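Local coordinates for 199aa long hypothetical Trp repressor binding protein (Sulfolobus tokodaii, PDB 2ZKI) that is of unknown function but, as a probable WrbA-like member of the flavodoxin-type flavoproteins, may bind FMN and act as an NAD(P)H-dependent oxidoreductase, at residues C3-I7 against A191-C196; E34-R38 against D67-A71; T96-W100 against Y133-F137; P109-F113 against Q183-I187. All blocks are in the same frame, centred on the assembly; numbering follows the deposited sequence.

Contact 1: residues C3-I7 against A191-C196; sequences CKPNI and AKAIKC
Pro-5 pushes its ring into the shallow dip between Ala-191 and Lys-192 near the end of the last helix. The ring atom CB lies 3.8 Å from CB of Ala-191, while CG stands 3.8 Å from CB of Lys-192, whose CB lies alongside the ring before the chain, bent at chi2 and chi3, leads away. The methyl of Ala-191 has a second neighbour, CD1 of Ile-7, 3.8 Å from CB of Ala-191, and Thr-188 touches both Pro-5 and Ile-7 from the preceding turn. In this flavodoxin-like fold the seam joins the two ends of the chain, the lead-in to strand 6-11 meeting helix 174-195. Beyond it the ends are tied covalently: SG of Cys-3 and SG of Cys-196 are 2.0 Å apart, with a chi3 of -84°, near the right angle a relaxed disulfide prefers. The extended chain of Lys-195 skirts this bridge, its CD 4.1 Å from SG of Cys-3, and its NZ bonds to O of Lys-4 at 3.1 Å, approaching 42° out of the carbonyl plane. That ammonium also forms a salt bridge with Asp-72. Lys-192 packs on Cys-197 of the second subunit, and Ala-193 on Ile-194 of that same subunit.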
loop_
_atom_site.group_PDB
_atom_site.type_symbol
_atom_site.label_atom_id
_atom_site.label_comp_id
_atom_site.label_asym_id
_atom_site.label_seq_id
_atom_site.Cartn_x
_atom_site.Cartn_y
_atom_site.Cartn_z
ATOM N N CYS A 3 -27.014 -21.331 14.952
ATOM C CA CYS A 3 -25.775 -20.966 14.204
ATOM C C CYS A 3 -24.960 -19.920 14.966
ATOM O O CYS A 3 -25.478 -18.864 15.338
ATOM C CB CYS A 3 -26.121 -20.458 12.801
ATOM S SG CYS A 3 -24.692 -20.282 11.689
ATOM N N LYS A 4 -23.684 -20.229 15.191
ATOM C CA LYS A 4 -22.793 -19.378 15.978
ATOM C C LYS A 4 -21.391 -19.376 15.356
ATOM O O LYS A 4 -20.823 -20.443 15.114
ATOM C CB LYS A 4 -22.738 -19.885 17.421
ATOM C CG LYS A 4 -22.328 -18.849 18.451
ATOM C CD LYS A 4 -22.163 -19.496 19.819
ATOM C CE LYS A 4 -21.947 -18.460 20.913
ATOM N NZ LYS A 4 -21.782 -19.105 22.246
ATOM N N PRO A 5 -20.833 -18.176 15.088
ATOM C CA PRO A 5 -19.540 -18.081 14.410
ATOM C C PRO A 5 -18.338 -18.221 15.347
ATOM O O PRO A 5 -18.374 -17.751 16.489
ATOM C CB PRO A 5 -19.575 -16.680 13.793
ATOM C CG PRO A 5 -20.442 -15.885 14.709
ATOM C CD PRO A 5 -21.391 -16.844 15.394
ATOM N N ASN A 6 -17.288 -18.873 14.853
ATOM C CA ASN A 6 -16.036 -19.002 15.590
ATOM C C ASN A 6 -15.073 -17.882 15.225
ATOM O O ASN A 6 -14.756 -17.680 14.050
ATOM C CB ASN A 6 -15.384 -20.362 15.324
ATOM C CG ASN A 6 -16.212 -21.530 15.839
ATOM O OD1 ASN A 6 -16.286 -22.575 15.191
ATOM N ND2 ASN A 6 -16.828 -21.364 17.010
ATOM N N ILE A 7 -14.614 -17.153 16.237
ATOM C CA ILE A 7 -13.707 -16.032 16.026
ATOM C C ILE A 7 -12.333 -16.338 16.608
ATOM O O ILE A 7 -12.199 -16.587 17.809
ATOM C CB ILE A 7 -14.276 -14.710 16.622
ATOM C CG1 ILE A 7 -15.597 -14.321 15.935
ATOM C CG2 ILE A 7 -13.248 -13.571 16.542
ATOM C CD1 ILE A 7 -15.522 -14.173 14.414
ATOM N N ALA A 191 -18.961 -12.463 10.112
ATOM C CA ALA A 191 -18.697 -13.896 10.209
ATOM C C ALA A 191 -19.969 -14.736 10.155
ATOM O O ALA A 191 -20.015 -15.752 9.455
ATOM C CB ALA A 191 -17.908 -14.204 11.470
ATOM N N LYS A 192 -20.998 -14.307 10.884
ATOM C CA LYS A 192 -22.272 -15.026 10.901
ATOM C C LYS A 192 -23.123 -14.750 9.661
ATOM O O LYS A 192 -24.011 -15.533 9.331
ATOM C CB LYS A 192 -23.053 -14.780 12.206
ATOM C CG LYS A 192 -23.439 -13.332 12.500
ATOM C CD LYS A 192 -24.888 -13.026 12.127
ATOM C CE LYS A 192 -25.876 -13.591 13.147
ATOM N NZ LYS A 192 -27.267 -13.115 12.891
ATOM N N ALA A 193 -22.841 -13.648 8.972
ATOM C CA ALA A 193 -23.537 -13.317 7.730
ATOM C C ALA A 193 -23.096 -14.220 6.577
ATOM O O ALA A 193 -23.907 -14.596 5.729
ATOM C CB ALA A 193 -23.330 -11.852 7.374
ATOM N N ILE A 194 -21.810 -14.566 6.553
ATOM C CA ILE A 194 -21.255 -15.446 5.522
ATOM C C ILE A 194 -21.611 -16.906 5.802
ATOM O O ILE A 194 -22.011 -17.637 4.894
ATOM C CB ILE A 194 -19.711 -15.272 5.385
ATOM C CG1 ILE A 194 -19.349 -13.841 4.955
ATOM C CG2 ILE A 194 -19.109 -16.311 4.424
ATOM C CD1 ILE A 194 -19.694 -13.480 3.505
ATOM N N LYS A 195 -21.475 -17.315 7.062
ATOM C CA LYS A 195 -21.705 -18.701 7.465
ATOM C C LYS A 195 -23.191 -19.081 7.493
ATOM O O LYS A 195 -23.613 -20.003 6.790
ATOM C CB LYS A 195 -21.063 -18.964 8.831
ATOM C CG LYS A 195 -21.115 -20.410 9.294
ATOM C CD LYS A 195 -20.702 -20.521 10.751
ATOM C CE LYS A 195 -20.582 -21.972 11.189
ATOM N NZ LYS A 195 -20.174 -22.087 12.619
ATOM N N CYS A 196 -23.973 -18.360 8.295
ATOM C CA CYS A 196 -25.356 -18.739 8.598
ATOM C C CYS A 196 -26.358 -18.403 7.498
ATOM O O CYS A 196 -27.168 -19.249 7.117
ATOM C CB CYS A 196 -25.808 -18.102 9.914
ATOM S SG CYS A 196 -24.632 -18.292 11.269
#

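Contact 2: residues E34-R38 against D67-A71; sequences EVKIR and DMRWA. With SO4 (sulfate ion), chain J; SO4 (sulfate ion), chain N.
Lys-36 lays its aliphatic chain over one face of the Trp-70 indole. Its CD stands 3.6 Å from the centroid of the six-membered ring, nearly on the ring normal, which defines a CH-pi contact, and CE follows at 3.6 Å from CE2 of Trp-70. The chain is extended until chi4, where a bend to -69° turns NZ toward O4 of a sulfate ion, probably from the crystallisation liquor, at 3.3 Å; any cation-pi attraction to the indole is long and at most weak. Trp-70 reaches the strand because its CG is trans to the backbone N (chi1 170°), which brings CH2 to 3.4 Å from O of Glu-34. A leucine in place of Trp-70 would probably leave the methylenes of Lys-36 without the flat surface beneath them and its ammonium end freer to turn. Arg-38, bent at chi2 and chi3, crosses Asp-67 with CD 3.3 Å from OD1 of the acid. NH2 of Arg-38 also lies at this sulfate, too close to assign a bond. Guanidinium and carboxylate planes are 46° apart, and NH1 of Arg-38 is 4.0 Å from OD2 of Asp-67, beyond a salt bridge; OD1 is instead bound by the backbone N of Thr-64. Helix 65-70 lies between strands 34-39 and 73-79 in the chain, and with strand 6-11 between those two in the sheet, this is a beta-alpha-beta crossover of the flavodoxin-like fold.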
loop_
_atom_site.group_PDB
_atom_site.type_symbol
_atom_site.label_atom_id
_atom_site.label_comp_id
_atom_site.label_asym_id
_atom_site.label_seq_id
_atom_site.Cartn_x
_atom_site.Cartn_y
_atom_site.Cartn_z
ATOM N N GLU A 34 -17.920 -17.830 19.863
ATOM C CA GLU A 34 -16.863 -18.553 20.565
ATOM C C GLU A 34 -15.516 -17.960 20.165
ATOM O O GLU A 34 -15.207 -17.845 18.973
ATOM C CB GLU A 34 -16.916 -20.054 20.255
ATOM C CG GLU A 34 -18.158 -20.774 20.789
ATOM C CD GLU A 34 -18.240 -20.783 22.308
ATOM O OE1 GLU A 34 -17.254 -21.187 22.964
ATOM O OE2 GLU A 34 -19.298 -20.390 22.848
ATOM N N VAL A 35 -14.725 -17.573 21.163
ATOM C CA VAL A 35 -13.465 -16.872 20.915
ATOM C C VAL A 35 -12.249 -17.647 21.418
ATOM O O VAL A 35 -12.133 -17.934 22.610
ATOM C CB VAL A 35 -13.469 -15.451 21.538
ATOM C CG1 VAL A 35 -12.131 -14.752 21.311
ATOM C CG2 VAL A 35 -14.601 -14.616 20.962
ATOM N N LYS A 36 -11.351 -17.978 20.493
ATOM C CA LYS A 36 -10.038 -18.520 20.833
ATOM C C LYS A 36 -8.967 -17.455 20.601
ATOM O O LYS A 36 -8.787 -16.976 19.478
ATOM C CB LYS A 36 -9.726 -19.773 20.007
ATOM C CG LYS A 36 -10.425 -21.040 20.476
ATOM C CD LYS A 36 -10.089 -22.216 19.564
ATOM C CE LYS A 36 -10.935 -23.449 19.876
ATOM N NZ LYS A 36 -10.609 -24.079 21.189
ATOM N N ILE A 37 -8.275 -17.078 21.673
ATOM C CA ILE A 37 -7.158 -16.139 21.589
ATOM C C ILE A 37 -5.853 -16.931 21.519
ATOM O O ILE A 37 -5.524 -17.692 22.434
ATOM C CB ILE A 37 -7.142 -15.149 22.784
ATOM C CG1 ILE A 37 -8.375 -14.239 22.743
ATOM C CG2 ILE A 37 -5.858 -14.315 22.783
ATOM C CD1 ILE A 37 -8.647 -13.488 24.037
ATOM N N ARG A 38 -5.125 -16.759 20.418
ATOM C CA ARG A 38 -3.886 -17.493 20.180
ATOM C C ARG A 38 -2.757 -16.548 19.780
ATOM O O ARG A 38 -2.992 -15.531 19.125
ATOM C CB ARG A 38 -4.083 -18.533 19.073
ATOM C CG ARG A 38 -5.229 -19.531 19.266
ATOM C CD ARG A 38 -4.841 -20.705 20.150
ATOM N NE ARG A 38 -5.333 -20.547 21.515
ATOM C CZ ARG A 38 -6.401 -21.167 22.012
ATOM N NH1 ARG A 38 -7.107 -22.008 21.267
ATOM N NH2 ARG A 38 -6.760 -20.948 23.268
ATOM N N ASP A 67 -6.552 -24.330 14.365
ATOM C CA ASP A 67 -7.223 -23.098 14.787
ATOM C C ASP A 67 -7.736 -22.268 13.607
ATOM O O ASP A 67 -8.765 -21.596 13.711
ATOM C CB ASP A 67 -6.288 -22.251 15.657
ATOM C CG ASP A 67 -6.009 -22.883 17.013
ATOM O OD1 ASP A 67 -4.902 -22.666 17.546
ATOM O OD2 ASP A 67 -6.890 -23.589 17.552
ATOM N N MET A 68 -7.012 -22.323 12.492
ATOM C CA MET A 68 -7.395 -21.618 11.274
ATOM C C MET A 68 -8.578 -22.307 10.587
ATOM O O MET A 68 -9.435 -21.644 9.997
ATOM C CB MET A 68 -6.206 -21.521 10.312
ATOM C CG MET A 68 -4.931 -20.929 10.915
ATOM S SD MET A 68 -5.018 -19.161 11.265
ATOM C CE MET A 68 -4.939 -18.474 9.611
ATOM N N ARG A 69 -8.615 -23.637 10.664
ATOM C CA ARG A 69 -9.719 -24.423 10.108
ATOM C C ARG A 69 -10.988 -24.251 10.944
ATOM O O ARG A 69 -12.096 -24.195 10.407
ATOM C CB ARG A 69 -9.349 -25.907 10.040
ATOM C CG ARG A 69 -8.203 -26.246 9.104
ATOM C CD ARG A 69 -7.879 -27.727 9.176
ATOM N NE ARG A 69 -6.836 -28.106 8.226
ATOM C CZ ARG A 69 -5.560 -28.307 8.542
ATOM N NH1 ARG A 69 -5.147 -28.176 9.797
ATOM N NH2 ARG A 69 -4.692 -28.648 7.598
ATOM N N TRP A 70 -10.799 -24.175 12.261
ATOM C CA TRP A 70 -11.877 -24.029 13.234
ATOM C C TRP A 70 -12.658 -22.733 13.039
ATOM O O TRP A 70 -13.893 -22.734 13.055
ATOM C CB TRP A 70 -11.285 -24.085 14.647
ATOM C CG TRP A 70 -12.230 -23.723 15.755
ATOM C CD1 TRP A 70 -13.156 -24.535 16.340
ATOM C CD2 TRP A 70 -12.323 -22.458 16.427
ATOM N NE1 TRP A 70 -13.830 -23.854 17.327
ATOM C CE2 TRP A 70 -13.339 -22.577 17.401
ATOM C CE3 TRP A 70 -11.653 -21.232 16.293
ATOM C CZ2 TRP A 70 -13.698 -21.518 18.247
ATOM C CZ3 TRP A 70 -12.012 -20.180 17.132
ATOM C CH2 TRP A 70 -13.026 -20.331 18.095
ATOM N N ALA A 71 -11.923 -21.642 12.837
ATOM C CA ALA A 71 -12.489 -20.296 12.797
ATOM C C ALA A 71 -13.377 -20.027 11.584
ATOM O O ALA A 71 -13.147 -20.560 10.495
ATOM C CB ALA A 71 -11.374 -19.260 12.874
HETATM S S SO4 J . -9.298 -21.465 24.895
HETATM O O1 SO4 J . -10.318 -21.517 25.938
HETATM O O2 SO4 J . -9.060 -20.073 24.523
HETATM O O3 SO4 J . -8.062 -22.054 25.405
HETATM O O4 SO4 J . -9.752 -22.212 23.724
HETATM S S SO4 N . -2.379 -30.156 9.848
HETATM O O1 SO4 N . -3.462 -30.178 10.828
HETATM O O2 SO4 N . -1.103 -30.321 10.538
HETATM O O3 SO4 N . -2.566 -31.241 8.886
HETATM O O4 SO4 N . -2.385 -28.879 9.140
#

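Contact 3: residues T96-W100 against Y133-F137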
loop_
_atom_site.group_PDB
_atom_site.type_symbol
_atom_site.label_atom_id
_atom_site.label_comp_id
_atom_site.label_asym_id
_atom_site.label_seq_id
_atom_site.Cartn_x
_atom_site.Cartn_y
_atom_site.Cartn_z
ATOM N N THR A 96 1.063 -21.298 6.362
ATOM C CA THR A 96 -0.332 -21.571 5.992
ATOM C C THR A 96 -0.507 -21.854 4.493
ATOM O O THR A 96 -1.602 -21.703 3.949
ATOM C CB THR A 96 -1.288 -20.419 6.421
ATOM O OG1 THR A 96 -0.912 -19.204 5.764
ATOM C CG2 THR A 96 -1.261 -20.207 7.927
ATOM N N ALA A 97 0.571 -22.281 3.838
ATOM C CA ALA A 97 0.561 -22.566 2.402
ATOM C C ALA A 97 -0.377 -23.709 2.011
ATOM O O ALA A 97 -0.920 -23.711 0.905
ATOM C CB ALA A 97 1.976 -22.840 1.904
ATOM N N ILE A 98 -0.560 -24.675 2.909
ATOM C CA ILE A 98 -1.482 -25.789 2.661
ATOM C C ILE A 98 -2.940 -25.346 2.738
ATOM O O ILE A 98 -3.788 -25.846 1.993
ATOM C CB ILE A 98 -1.240 -27.006 3.600
ATOM C CG1 ILE A 98 -1.197 -26.577 5.073
ATOM C CG2 ILE A 98 0.030 -27.759 3.183
ATOM C CD1 ILE A 98 -1.382 -27.717 6.062
ATOM N N LEU A 99 -3.224 -24.398 3.630
ATOM C CA LEU A 99 -4.565 -23.837 3.763
ATOM C C LEU A 99 -4.919 -23.013 2.530
ATOM O O LEU A 99 -6.090 -22.907 2.154
ATOM C CB LEU A 99 -4.671 -22.988 5.033
ATOM C CG LEU A 99 -4.290 -23.651 6.364
ATOM C CD1 LEU A 99 -4.200 -22.614 7.470
ATOM C CD2 LEU A 99 -5.247 -24.776 6.762
ATOM N N TRP A 100 -3.894 -22.442 1.902
ATOM C CA TRP A 100 -4.057 -21.661 0.681
ATOM C C TRP A 100 -4.399 -22.552 -0.511
ATOM O O TRP A 100 -5.269 -22.216 -1.315
ATOM C CB TRP A 100 -2.792 -20.840 0.399
ATOM C CG TRP A 100 -2.862 -20.026 -0.863
ATOM C CD1 TRP A 100 -3.547 -18.861 -1.051
ATOM C CD2 TRP A 100 -2.220 -20.322 -2.111
ATOM N NE1 TRP A 100 -3.372 -18.412 -2.338
ATOM C CE2 TRP A 100 -2.563 -19.289 -3.010
ATOM C CE3 TRP A 100 -1.387 -21.357 -2.555
ATOM C CZ2 TRP A 100 -2.103 -19.262 -4.331
ATOM C CZ3 TRP A 100 -0.929 -21.331 -3.869
ATOM C CH2 TRP A 100 -1.290 -20.288 -4.741
ATOM N N TYR A 133 -2.395 -10.277 2.372
ATOM C CA TYR A 133 -2.650 -11.678 2.696
ATOM C C TYR A 133 -4.065 -12.092 2.282
ATOM O O TYR A 133 -4.257 -13.137 1.652
ATOM C CB TYR A 133 -2.445 -11.899 4.200
ATOM C CG TYR A 133 -2.579 -13.333 4.672
ATOM C CD1 TYR A 133 -3.804 -13.834 5.110
ATOM C CD2 TYR A 133 -1.473 -14.181 4.703
ATOM C CE1 TYR A 133 -3.927 -15.150 5.553
ATOM C CE2 TYR A 133 -1.585 -15.495 5.145
ATOM C CZ TYR A 133 -2.812 -15.972 5.568
ATOM O OH TYR A 133 -2.925 -17.271 6.001
ATOM N N ALA A 134 -5.043 -11.254 2.625
ATOM C CA ALA A 134 -6.453 -11.531 2.373
ATOM C C ALA A 134 -6.797 -11.639 0.890
ATOM O O ALA A 134 -7.710 -12.375 0.515
ATOM C CB ALA A 134 -7.316 -10.479 3.038
ATOM N N TYR A 135 -6.070 -10.907 0.052
ATOM C CA TYR A 135 -6.296 -10.937 -1.390
ATOM C C TYR A 135 -5.874 -12.268 -2.010
ATOM O O TYR A 135 -6.575 -12.811 -2.859
ATOM C CB TYR A 135 -5.575 -9.774 -2.077
ATOM C CG TYR A 135 -6.146 -8.415 -1.738
ATOM C CD1 TYR A 135 -5.706 -7.714 -0.617
ATOM C CD2 TYR A 135 -7.121 -7.829 -2.540
ATOM C CE1 TYR A 135 -6.224 -6.467 -0.300
ATOM C CE2 TYR A 135 -7.651 -6.582 -2.231
ATOM C CZ TYR A 135 -7.197 -5.907 -1.111
ATOM O OH TYR A 135 -7.713 -4.672 -0.801
ATOM N N HIS A 136 -4.731 -12.786 -1.572
ATOM C CA HIS A 136 -4.186 -14.030 -2.108
ATOM C C HIS A 136 -4.985 -15.252 -1.655
ATOM O O HIS A 136 -5.084 -16.242 -2.385
ATOM C CB HIS A 136 -2.711 -14.169 -1.722
ATOM C CG HIS A 136 -1.808 -13.216 -2.442
ATOM N ND1 HIS A 136 -0.959 -13.614 -3.451
ATOM C CD2 HIS A 136 -1.631 -11.880 -2.307
ATOM C CE1 HIS A 136 -0.293 -12.566 -3.903
ATOM N NE2 HIS A 136 -0.683 -11.501 -3.225
ATOM N N PHE A 137 -5.552 -15.171 -0.454
ATOM C CA PHE A 137 -6.354 -16.256 0.108
ATOM C C PHE A 137 -7.833 -16.135 -0.255
ATOM O O PHE A 137 -8.622 -17.043 0.015
ATOM C CB PHE A 137 -6.198 -16.291 1.629
ATOM C CG PHE A 137 -4.957 -16.997 2.102
ATOM C CD1 PHE A 137 -3.704 -16.404 1.972
ATOM C CD2 PHE A 137 -5.045 -18.253 2.695
ATOM C CE1 PHE A 137 -2.560 -17.057 2.410
ATOM C CE2 PHE A 137 -3.905 -18.910 3.144
ATOM C CZ PHE A 137 -2.658 -18.311 3.000
#
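Two hydrogen bonds join Thr-96 and Trp-100 to the helix 132-137. OH of Tyr-133 donates to OG1 of Thr-96 at 2.8 Å, the hydroxyl oxygen of the threonine lying near the plane of the tyrosine ring; OG1 is also bonded to O of Leu-93. NE1 of Trp-100 donates to O of His-136 at 2.8 Å, with an N-H...O angle of 142°. The oxygen sits in the indole plane, while the donor approaches from above the carbonyl plane. A chi1 of 179° swings the indole away from its own backbone N and across to the other helix.

Aromatic contacts fill the space between these bonds. Trp-100 turns an edge to the face of Phe-137, a T-shaped pair with centroids 4.8 Å apart and planes at 66°, and CD1 of the indole stands over the centre of the phenyl ring. The opposite face of Phe-137 receives the phenol end of Tyr-133. Were a valine to stand where Phe-137 does, the indole edge is likely to lose the ring it faces, and a gap to open toward Tyr-133.

Apolar packing adds CB of Trp-100 at 3.5 Å from CE2 of Phe-137. Tyr-82 of the third subunit meets both rings, and Tyr-161 of the second subunit bonds NE2 of His-136, consistent with the aromatic, intersubunit flavin pocket of WrbA-type tetramers.

Contact 4: residues P109-F113 against Q183-I187; sequences PVTFF and QGKRI
OG1 of Thr-111 is gripped by two groups, NE2 of Gln-183 at 2.7 Å and O of Val-142. The first bond is weak, its N-H...O angle being 125°; the same NE2 makes a straighter one (144°), 2.8 Å to O of Phe-112, approached from above the carbonyl plane. With both bonds on NE2 and the other amide atom, OE1, accepting from N of Ala-163, the buried carboxamide of Gln-183 is fixed in rotation. It gets there on an extended chain, which also sets OE1 3.5 Å from CB of Phe-113.

Next to the amide the contact is apolar. With OG1 on the far side of CB from its own N, Thr-111 has CG2 left to meet the helix, 3.7 Å from CB of Ile-187. The isoleucine in turn carries CD1 to the strand's beginning, where it lies 3.7 Å from CB of Pro-109, the two side chains crossing at about a right angle. Thr-111 and Ile-187 also hold the closest CA atoms, 6.5 Å apart.

The segment axes pass 9.1 Å from each other and run nearly antiparallel, at 166°. Ile-24 of helix 16-31 touches both Gln-183 and Phe-113, whereas Phe-112, on the strand's other side, packs on Ile-127 of helix 125-130. Helices thus cover both faces of the parallel sheet, the three-layer alpha/beta/alpha sandwich of the flavodoxin-like fold, with the C-terminal helix packed beside the first.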
loop_
_atom_site.group_PDB
_atom_site.type_symbol
_atom_site.label_atom_id
_atom_site.label_comp_id
_atom_site.label_asym_id
_atom_site.label_seq_id
_atom_site.Cartn_x
_atom_site.Cartn_y
_atom_site.Cartn_z
ATOM N N PRO A 109 -14.192 -13.730 6.579
ATOM C CA PRO A 109 -13.847 -12.355 6.948
ATOM C C PRO A 109 -12.608 -12.241 7.842
ATOM O O PRO A 109 -12.370 -13.099 8.695
ATOM C CB PRO A 109 -15.091 -11.878 7.699
ATOM C CG PRO A 109 -15.653 -13.111 8.293
ATOM C CD PRO A 109 -15.368 -14.217 7.322
ATOM N N VAL A 110 -11.839 -11.177 7.634
ATOM C CA VAL A 110 -10.639 -10.902 8.419
ATOM C C VAL A 110 -10.553 -9.417 8.773
ATOM O O VAL A 110 -10.832 -8.552 7.939
ATOM C CB VAL A 110 -9.336 -11.398 7.697
ATOM C CG1 VAL A 110 -9.156 -10.735 6.329
ATOM C CG2 VAL A 110 -8.103 -11.194 8.569
ATOM N N THR A 111 -10.187 -9.135 10.020
ATOM C CA THR A 111 -9.966 -7.765 10.476
ATOM C C THR A 111 -8.567 -7.627 11.087
ATOM O O THR A 111 -8.026 -8.589 11.639
ATOM C CB THR A 111 -11.079 -7.284 11.457
ATOM O OG1 THR A 111 -10.929 -5.881 11.708
ATOM C CG2 THR A 111 -11.044 -8.049 12.779
ATOM N N PHE A 112 -7.988 -6.433 10.977
ATOM C CA PHE A 112 -6.611 -6.211 11.408
ATOM C C PHE A 112 -6.485 -5.149 12.489
ATOM O O PHE A 112 -7.220 -4.158 12.500
ATOM C CB PHE A 112 -5.722 -5.838 10.218
ATOM C CG PHE A 112 -5.723 -6.855 9.115
ATOM C CD1 PHE A 112 -6.483 -6.652 7.969
ATOM C CD2 PHE A 112 -4.962 -8.015 9.220
ATOM C CE1 PHE A 112 -6.488 -7.589 6.942
ATOM C CE2 PHE A 112 -4.958 -8.959 8.202
ATOM C CZ PHE A 112 -5.720 -8.747 7.059
ATOM N N PHE A 113 -5.534 -5.372 13.393
ATOM C CA PHE A 113 -5.213 -4.422 14.453
ATOM C C PHE A 113 -3.706 -4.353 14.705
ATOM O O PHE A 113 -2.977 -5.316 14.462
ATOM C CB PHE A 113 -5.987 -4.740 15.738
ATOM C CG PHE A 113 -5.670 -6.085 16.346
ATOM C CD1 PHE A 113 -6.248 -7.250 15.846
ATOM C CD2 PHE A 113 -4.825 -6.179 17.451
ATOM C CE1 PHE A 113 -5.971 -8.488 16.423
ATOM C CE2 PHE A 113 -4.542 -7.412 18.032
ATOM C CZ PHE A 113 -5.116 -8.569 17.518
ATOM N N GLN A 183 -14.397 -3.630 17.230
ATOM C CA GLN A 183 -13.805 -4.408 16.139
ATOM C C GLN A 183 -14.199 -5.880 16.237
ATOM O O GLN A 183 -14.510 -6.515 15.225
ATOM C CB GLN A 183 -12.282 -4.248 16.111
ATOM C CG GLN A 183 -11.629 -4.795 14.846
ATOM C CD GLN A 183 -10.226 -4.270 14.621
ATOM O OE1 GLN A 183 -9.446 -4.122 15.560
ATOM N NE2 GLN A 183 -9.895 -3.994 13.367
ATOM N N GLY A 184 -14.188 -6.405 17.463
ATOM C CA GLY A 184 -14.650 -7.763 17.741
ATOM C C GLY A 184 -16.123 -7.946 17.423
ATOM O O GLY A 184 -16.533 -9.004 16.939
ATOM N N LYS A 185 -16.916 -6.912 17.699
ATOM C CA LYS A 185 -18.334 -6.916 17.360
ATOM C C LYS A 185 -18.511 -6.876 15.845
ATOM O O LYS A 185 -19.364 -7.568 15.292
ATOM C CB LYS A 185 -19.051 -5.731 18.013
ATOM C CG LYS A 185 -20.560 -5.732 17.819
ATOM C CD LYS A 185 -21.197 -4.468 18.370
ATOM C CE LYS A 185 -22.711 -4.523 18.232
ATOM N NZ LYS A 185 -23.371 -3.301 18.767
ATOM N N ARG A 186 -17.679 -6.073 15.189
ATOM C CA ARG A 186 -17.752 -5.867 13.750
ATOM C C ARG A 186 -17.376 -7.127 12.945
ATOM O O ARG A 186 -18.021 -7.433 11.939
ATOM C CB ARG A 186 -16.882 -4.666 13.357
ATOM C CG ARG A 186 -17.134 -4.074 11.975
ATOM C CD ARG A 186 -18.449 -3.301 11.879
ATOM N NE ARG A 186 -19.551 -4.146 11.422
ATOM C CZ ARG A 186 -19.785 -4.469 10.151
ATOM N NH1 ARG A 186 -18.998 -4.023 9.181
ATOM N NH2 ARG A 186 -20.814 -5.247 9.846
ATOM N N ILE A 187 -16.354 -7.855 13.395
ATOM C CA ILE A 187 -15.920 -9.079 12.707
ATOM C C ILE A 187 -16.904 -10.236 12.894
ATOM O O ILE A 187 -17.095 -11.046 11.987
ATOM C CB ILE A 187 -14.458 -9.508 13.093
ATOM C CG1 ILE A 187 -13.971 -10.688 12.239
ATOM C CG2 ILE A 187 -14.333 -9.844 14.579
ATOM C CD1 ILE A 187 -13.716 -10.353 10.784
#

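Contacts 1 and 4 share helix 174-195 and meet where CA of Ala-191 is 3.7 Å from CG of Pro-109; their centres are 13 Å apart. Contact 2 joins contact 1 through neighbouring strands 6-11 and 34-39, with NZ of Lys-4 in a salt bridge 2.9 Å from OE2 of Glu-34. Contact 2 also meets contact 3, where CB of Met-68 packs 3.6 Å from CD1 of Leu-99. Contact 3 reaches contact 4 through CB of Ala-134, 3.8 Å from CG1 of Val-110. Contacts 1 and 3 stay about 11 Å apart at their nearest atoms, yet both touch the second subunit; contact 3, touched by Tyr-82 of the third subunit, may border a flavin pocket, as in WrbA relatives.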